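Local structure of helicase-like protein (Bacteroides thetaiotaomicron, 2FG1) at residues Y100-A111 against L137-L146. The protein is of unknown function in the cell but has a macro domain and probably removes ADP-ribose from thymidine in DNA by hydrolysis. Numbering follows the deposited sequence. Where two conformers were deposited one is given.
Sequences YDAVRQCLKEVA and LMEQIIKEEL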
ATOM      1  N   TYR A 100     -12.046  -4.101   0.587  1.00 18.06           N
ATOM      2  CA  TYR A 100     -11.769  -3.648  -0.786  1.00 18.87           C
ATOM      3  C   TYR A 100     -12.157  -2.197  -1.003  1.00 18.81           C
ATOM      4  O   TYR A 100     -11.451  -1.465  -1.689  1.00 19.35           O
ATOM      5  CB  TYR A 100     -12.463  -4.535  -1.818  1.00 19.31           C
ATOM      6  CG  TYR A 100     -11.950  -5.955  -1.874  1.00 20.32           C
ATOM      7  CD1 TYR A 100     -10.732  -6.251  -2.483  1.00 20.68           C
ATOM      8  CD2 TYR A 100     -12.692  -7.002  -1.334  1.00 21.37           C
ATOM      9  CE1 TYR A 100     -10.259  -7.562  -2.551  1.00 21.15           C
ATOM     10  CE2 TYR A 100     -12.230  -8.318  -1.394  1.00 22.18           C
ATOM     11  CZ  TYR A 100     -11.012  -8.586  -1.996  1.00 21.10           C
ATOM     12  OH  TYR A 100     -10.561  -9.882  -2.056  1.00 21.96           O
ATOM     13  N   ASP A 101     -13.275  -1.780  -0.423  1.00 19.12           N
ATOM     14  CA  ASP A 101     -13.694  -0.377  -0.534  1.00 19.63           C
ATOM     15  C   ASP A 101     -12.702   0.575   0.138  1.00 19.13           C
ATOM     16  O   ASP A 101     -12.388   1.654  -0.395  1.00 19.28           O
ATOM     17  CB  ASP A 101     -15.136  -0.157  -0.043  1.00 20.50           C
ATOM     18  CG  ASP A 101     -15.382  -0.617   1.403  1.00 22.59           C
ATOM     19  OD1 ASP A 101     -14.604  -1.401   1.995  1.00 23.84           O
ATOM     20  OD2 ASP A 101     -16.429  -0.206   1.960  1.00 27.04           O
ATOM     21  N   ALA A 102     -12.182   0.163   1.287  1.00 18.79           N
ATOM     22  CA  ALA A 102     -11.152   0.939   1.961  1.00 18.33           C
ATOM     23  C   ALA A 102      -9.888   1.039   1.115  1.00 18.17           C
ATOM     24  O   ALA A 102      -9.318   2.123   0.966  1.00 17.70           O
ATOM     25  CB  ALA A 102     -10.834   0.342   3.331  1.00 18.97           C
ATOM     26  N   VAL A 103      -9.440  -0.079   0.544  1.00 17.69           N
ATOM     27  CA  VAL A 103      -8.255  -0.053  -0.304  1.00 18.04           C
ATOM     28  C   VAL A 103      -8.481   0.877  -1.489  1.00 17.43           C
ATOM     29  O   VAL A 103      -7.594   1.633  -1.844  1.00 17.47           O
ATOM     30  CB  VAL A 103      -7.820  -1.463  -0.777  1.00 18.21           C
ATOM     31  CG1 VAL A 103      -6.588  -1.370  -1.673  1.00 20.28           C
ATOM     32  CG2 VAL A 103      -7.526  -2.354   0.429  1.00 19.29           C
ATOM     33  N   ARG A 104      -9.659   0.817  -2.098  1.00 17.18           N
ATOM     34  CA  ARG A 104      -9.960   1.713  -3.217  1.00 17.59           C
ATOM     35  C   ARG A 104      -9.870   3.180  -2.788  1.00 17.62           C
ATOM     36  O   ARG A 104      -9.258   3.994  -3.492  1.00 17.91           O
ATOM     37  CB  ARG A 104     -11.318   1.413  -3.824  1.00 17.07           C
ATOM     38  CG  ARG A 104     -11.610   2.373  -4.971  1.00 16.56           C
ATOM     39  CD  ARG A 104     -12.972   2.183  -5.557  1.00 17.60           C
ATOM     40  NE  ARG A 104     -13.161   0.891  -6.210  1.00 17.17           N
ATOM     41  CZ  ARG A 104     -12.813   0.635  -7.468  1.00 16.04           C
ATOM     42  NH1 ARG A 104     -12.172   1.552  -8.205  1.00 16.82           N
ATOM     43  NH2 ARG A 104     -13.067  -0.559  -7.990  1.00 17.34           N
ATOM     44  N   GLN A 105     -10.444   3.509  -1.635  1.00 17.70           N
ATOM     45  CA  GLN A 105     -10.370   4.884  -1.124  1.00 18.32           C
ATOM     46  C   GLN A 105      -8.917   5.296  -0.896  1.00 17.76           C
ATOM     47  O   GLN A 105      -8.511   6.409  -1.256  1.00 17.52           O
ATOM     48  CB  GLN A 105     -11.203   5.050   0.148  1.00 18.29           C
ATOM     49  CG  GLN A 105     -11.198   6.480   0.700  1.00 20.51           C
ATOM     50  CD  GLN A 105     -12.157   6.699   1.848  1.00 22.27           C
ATOM     51  OE1 GLN A 105     -12.454   5.791   2.627  1.00 25.99           O
ATOM     52  NE2 GLN A 105     -12.671   7.923   1.948  1.00 27.69           N
ATOM     53  N   CYS A 106      -8.122   4.393  -0.331  1.00 17.33           N
ATOM     54  CA  CYS A 106      -6.701   4.664  -0.161  1.00 17.60           C
ATOM     55  C   CYS A 106      -6.033   4.948  -1.498  1.00 17.76           C
ATOM     56  O   CYS A 106      -5.248   5.891  -1.624  1.00 18.06           O
ATOM     57  CB  CYS A 106      -6.000   3.464   0.475  1.00 17.99           C
ATOM     58  SG  CYS A 106      -6.472   3.059   2.175  1.00 18.24           S
ATOM     59  N   LEU A 107      -6.340   4.128  -2.507  1.00 17.58           N
ATOM     60  CA  LEU A 107      -5.725   4.277  -3.810  1.00 17.60           C
ATOM     61  C   LEU A 107      -6.156   5.561  -4.516  1.00 17.08           C
ATOM     62  O   LEU A 107      -5.365   6.113  -5.283  1.00 17.46           O
ATOM     63  CB  LEU A 107      -5.954   3.040  -4.684  1.00 17.78           C
ATOM     64  CG  LEU A 107      -5.170   1.794  -4.220  1.00 18.41           C
ATOM     65  CD1 LEU A 107      -5.652   0.540  -4.962  1.00 19.29           C
ATOM     66  CD2 LEU A 107      -3.671   1.976  -4.394  1.00 19.14           C
ATOM     67  N   LYS A 108      -7.365   6.051  -4.238  1.00 17.00           N
ATOM     68  CA  LYS A 108      -7.767   7.364  -4.759  1.00 17.02           C
ATOM     69  C   LYS A 108      -6.819   8.456  -4.231  1.00 17.34           C
ATOM     70  O   LYS A 108      -6.433   9.373  -4.970  1.00 17.32           O
ATOM     71  CB  LYS A 108      -9.207   7.696  -4.362  1.00 16.74           C
ATOM     72  CG  LYS A 108     -10.294   7.043  -5.223  1.00 17.26           C
ATOM     73  CD  LYS A 108     -11.678   7.595  -4.876  1.00 17.30           C
ATOM     74  CE  LYS A 108     -12.751   7.175  -5.866  1.00 20.22           C
ATOM     75  NZ  LYS A 108     -12.874   5.712  -6.020  1.00 20.19           N
ATOM     76  N   GLU A 109      -6.456   8.358  -2.956  1.00 17.34           N
ATOM     77  CA  GLU A 109      -5.541   9.347  -2.374  1.00 18.11           C
ATOM     78  C   GLU A 109      -4.120   9.170  -2.922  1.00 17.81           C
ATOM     79  O   GLU A 109      -3.427  10.163  -3.215  1.00 17.71           O
ATOM     80  CB  GLU A 109      -5.578   9.316  -0.839  1.00 18.63           C
ATOM     81  CG  GLU A 109      -4.816  10.487  -0.203  1.00 20.47           C
ATOM     82  CD  GLU A 109      -4.939  10.553   1.303  1.00 20.98           C
ATOM     83  OE1 GLU A 109      -5.851   9.922   1.872  1.00 22.93           O
ATOM     84  OE2 GLU A 109      -4.123  11.265   1.930  1.00 22.59           O
ATOM     85  N   VAL A 110      -3.688   7.921  -3.094  1.00 17.64           N
ATOM     86  CA  VAL A 110      -2.403   7.650  -3.723  1.00 18.16           C
ATOM     87  C   VAL A 110      -2.373   8.198  -5.155  1.00 17.80           C
ATOM     88  O   VAL A 110      -1.348   8.732  -5.592  1.00 18.16           O
ATOM     89  CB  VAL A 110      -2.074   6.146  -3.696  1.00 17.98           C
ATOM     90  CG1 VAL A 110      -0.841   5.831  -4.539  1.00 18.71           C
ATOM     91  CG2 VAL A 110      -1.871   5.691  -2.238  1.00 19.56           C
ATOM     92  N   ALA A 111      -3.483   8.085  -5.886  1.00 17.81           N
ATOM     93  CA  ALA A 111      -3.522   8.622  -7.247  1.00 17.64           C
ATOM     94  C   ALA A 111      -3.229  10.129  -7.258  1.00 17.93           C
ATOM     95  O   ALA A 111      -2.430  10.602  -8.064  1.00 18.32           O
ATOM     96  CB  ALA A 111      -4.853   8.322  -7.910  1.00 18.19           C
ATOM     97  N   LEU A 137      -9.464  -9.538  -7.957  0.50 19.61           N
ATOM     98  CA  LEU A 137     -10.274  -8.384  -7.606  0.50 19.54           C
ATOM     99  C   LEU A 137      -9.397  -7.152  -7.327  0.50 19.22           C
ATOM    100  O   LEU A 137      -9.630  -6.074  -7.881  0.50 19.25           O
ATOM    101  CB  LEU A 137     -11.144  -8.729  -6.391  0.50 20.16           C
ATOM    102  CG  LEU A 137     -12.492  -8.045  -6.154  0.50 21.00           C
ATOM    103  CD1 LEU A 137     -12.292  -6.593  -5.777  0.50 21.82           C
ATOM    104  CD2 LEU A 137     -13.441  -8.193  -7.352  0.50 20.05           C
HETATM  105  N   MSE A 138      -8.397  -7.324  -6.464  1.00 18.63           N
HETATM  106  CA  MSE A 138      -7.454  -6.281  -6.103  1.00 18.54           C
HETATM  107  C   MSE A 138      -6.809  -5.666  -7.349  1.00 18.10           C
HETATM  108  O   MSE A 138      -6.692  -4.438  -7.465  1.00 17.69           O
HETATM  109  CB  MSE A 138      -6.387  -6.885  -5.197  1.00 19.31           C
HETATM  110  CG  MSE A 138      -5.523  -5.865  -4.524  1.00 20.45           C
HETATM  111 SE   MSE A 138      -6.529  -4.727  -3.295  0.90 29.54          SE
HETATM  112  CE  MSE A 138      -6.915  -6.027  -2.011  1.00 28.08           C
ATOM    113  N   GLU A 139      -6.443  -6.520  -8.296  1.00 17.65           N
ATOM    114  CA  GLU A 139      -5.821  -6.061  -9.534  1.00 18.11           C
ATOM    115  C   GLU A 139      -6.741  -5.106 -10.300  1.00 17.65           C
ATOM    116  O   GLU A 139      -6.285  -4.098 -10.848  1.00 17.15           O
ATOM    117  CB  GLU A 139      -5.444  -7.255 -10.420  1.00 18.83           C
ATOM    118  CG  GLU A 139      -4.675  -6.853 -11.663  1.00 21.61           C
ATOM    119  CD  GLU A 139      -4.486  -7.975 -12.654  1.00 23.30           C
ATOM    120  OE1 GLU A 139      -5.382  -8.839 -12.750  1.00 26.09           O
ATOM    121  OE2 GLU A 139      -3.450  -7.968 -13.361  1.00 24.10           O
ATOM    122  N   GLN A 140      -8.031  -5.419 -10.323  1.00 16.48           N
ATOM    123  CA  GLN A 140      -9.006  -4.594 -11.042  1.00 16.57           C
ATOM    124  C   GLN A 140      -9.094  -3.200 -10.408  1.00 16.67           C
ATOM    125  O   GLN A 140      -9.137  -2.185 -11.111  1.00 16.20           O
ATOM    126  CB  GLN A 140     -10.367  -5.288 -11.080  1.00 16.81           C
ATOM    127  CG  GLN A 140     -11.420  -4.531 -11.893  1.00 17.51           C
ATOM    128  CD  GLN A 140     -11.036  -4.349 -13.351  1.00 19.41           C
ATOM    129  OE1 GLN A 140     -10.523  -5.265 -13.991  1.00 21.71           O
ATOM    130  NE2 GLN A 140     -11.311  -3.163 -13.893  1.00 19.90           N
ATOM    131  N   ILE A 141      -9.092  -3.140  -9.083  1.00 16.37           N
ATOM    132  CA  ILE A 141      -9.104  -1.857  -8.382  1.00 17.31           C
ATOM    133  C   ILE A 141      -7.856  -1.032  -8.712  1.00 17.11           C
ATOM    134  O   ILE A 141      -7.949   0.180  -8.979  1.00 17.37           O
ATOM    135  CB  ILE A 141      -9.233  -2.052  -6.858  1.00 17.44           C
ATOM    136  CG1 ILE A 141     -10.537  -2.792  -6.520  1.00 17.75           C
ATOM    137  CG2 ILE A 141      -9.172  -0.705  -6.133  1.00 18.32           C
ATOM    138  CD1 ILE A 141     -10.615  -3.271  -5.058  1.00 18.55           C
ATOM    139  N   ILE A 142      -6.692  -1.679  -8.712  1.00 16.69           N
ATOM    140  CA  ILE A 142      -5.433  -1.030  -9.043  1.00 17.29           C
ATOM    141  C   ILE A 142      -5.439  -0.506 -10.485  1.00 17.39           C
ATOM    142  O   ILE A 142      -4.991   0.628 -10.743  1.00 18.11           O
ATOM    143  CB  ILE A 142      -4.267  -2.006  -8.803  1.00 17.42           C
ATOM    144  CG1 ILE A 142      -4.121  -2.302  -7.302  1.00 18.20           C
ATOM    145  CG2 ILE A 142      -2.962  -1.441  -9.374  1.00 18.46           C
ATOM    146  CD1 ILE A 142      -3.349  -3.585  -6.987  1.00 18.75           C
ATOM    147  N   LYS A 143      -5.944  -1.304 -11.422  1.00 17.13           N
ATOM    148  CA  LYS A 143      -6.044  -0.869 -12.812  1.00 18.09           C
ATOM    149  C   LYS A 143      -6.876   0.406 -12.883  1.00 18.22           C
ATOM    150  O   LYS A 143      -6.473   1.389 -13.511  1.00 19.43           O
ATOM    151  CB  LYS A 143      -6.690  -1.953 -13.672  1.00 18.28           C
ATOM    152  CG  LYS A 143      -5.797  -3.122 -14.033  1.00 19.70           C
ATOM    153  CD  LYS A 143      -6.605  -4.169 -14.787  1.00 20.62           C
ATOM    154  CE  LYS A 143      -5.768  -5.395 -15.089  1.00 20.98           C
ATOM    155  NZ  LYS A 143      -6.519  -6.375 -15.923  1.00 22.50           N
ATOM    156  N   GLU A 144      -8.044   0.390 -12.249  1.00 16.69           N
ATOM    157  CA  GLU A 144      -8.959   1.513 -12.335  1.00 16.57           C
ATOM    158  C   GLU A 144      -8.397   2.773 -11.689  1.00 16.77           C
ATOM    159  O   GLU A 144      -8.515   3.865 -12.255  1.00 17.62           O
ATOM    160  CB  GLU A 144     -10.281   1.141 -11.688  1.00 16.20           C
ATOM    161  CG  GLU A 144     -11.016   0.067 -12.451  1.00 16.32           C
ATOM    162  CD  GLU A 144     -12.200  -0.467 -11.689  1.00 18.03           C
ATOM    163  OE1 GLU A 144     -12.568   0.104 -10.645  1.00 19.17           O
ATOM    164  OE2 GLU A 144     -12.776  -1.471 -12.149  1.00 19.82           O
ATOM    165  N   GLU A 145      -7.815   2.637 -10.504  1.00 16.31           N
ATOM    166  CA  GLU A 145      -7.424   3.821  -9.738  1.00 16.66           C
ATOM    167  C   GLU A 145      -6.072   4.394 -10.122  1.00 17.60           C
ATOM    168  O   GLU A 145      -5.829   5.567  -9.853  1.00 18.35           O
ATOM    169  CB  GLU A 145      -7.478   3.551  -8.228  1.00 16.33           C
ATOM    170  CG  GLU A 145      -8.878   3.272  -7.685  1.00 16.72           C
ATOM    171  CD  GLU A 145      -9.859   4.431  -7.855  1.00 16.66           C
ATOM    172  OE1 GLU A 145      -9.433   5.561  -8.194  1.00 17.99           O
ATOM    173  OE2 GLU A 145     -11.067   4.222  -7.648  1.00 16.55           O
ATOM    174  N   LEU A 146      -5.191   3.590 -10.718  1.00 16.99           N
ATOM    175  CA  LEU A 146      -3.828   4.045 -11.034  1.00 17.27           C
ATOM    176  C   LEU A 146      -3.488   3.940 -12.514  1.00 17.43           C
ATOM    177  O   LEU A 146      -3.170   4.941 -13.161  1.00 17.41           O
ATOM    178  CB  LEU A 146      -2.780   3.305 -10.181  1.00 17.84           C
ATOM    179  CG  LEU A 146      -2.915   3.488  -8.665  1.00 18.29           C
ATOM    180  CD1 LEU A 146      -1.946   2.583  -7.930  1.00 19.91           C
ATOM    181  CD2 LEU A 146      -2.728   4.955  -8.235  1.00 20.21           C
TER
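Arg104 reaches across to Glu144 and Glu145, with one oxygen of each carboxylate near the plane of its guanidinium. Arg104 NH1 and Arg104 NH2 converge end-on on a single oxygen, Glu144 OE1, with Arg104 NH2 the nearer at 2.8 Å; the two planes are only modestly tilted against each other. The Glu145 carboxylate is turned 70° from the guanidinium, and its OE2 takes a straighter bond from Arg104 NH1 on the anti side, 2.9 Å long with an N-H...O angle of 158°. Lys108 NZ comes to the same OE2 from the opposite face of that carboxylate, while Glu145 OE1 pairs with Lys149. Gln140 NE2 holds the other oxygen of Glu144, OE2, at 2.8 Å. The arginine chain leaves with CG anti to its backbone N and bends at chi3, which lays the guanidinium over Ile141 CG2. An alanine here is likely to leave Glu144 OE1 without its cation across the interface, its carboxylate held by Gln140 alone, and Glu145 to the two lysines.

In this macro domain, segments 100-111 and 137-146, on helices 100-117 and 135-147, run roughly parallel, their axes 29° apart, and their inner side chains meet the mixed sheet: Leu107 touches Met82, and Leu146 touches Val121. Leu107 is a knob among Ile141, Ile142, Glu145 and Leu146, its CD1 lying 3.9 Å from Ile141 CG2. Toward the start of helix 100-117, Leu137 CD1 sits over one face of the Tyr100 ring, 4.0 Å from its centroid, in a CH-pi contact. The ring's OH bonds to Lys134 N. In selenomethionine Met138 the bend at chi2 brings SE to 3.7 Å from Val103 CG1, and that at chi3 turns CE toward Tyr100 CE1.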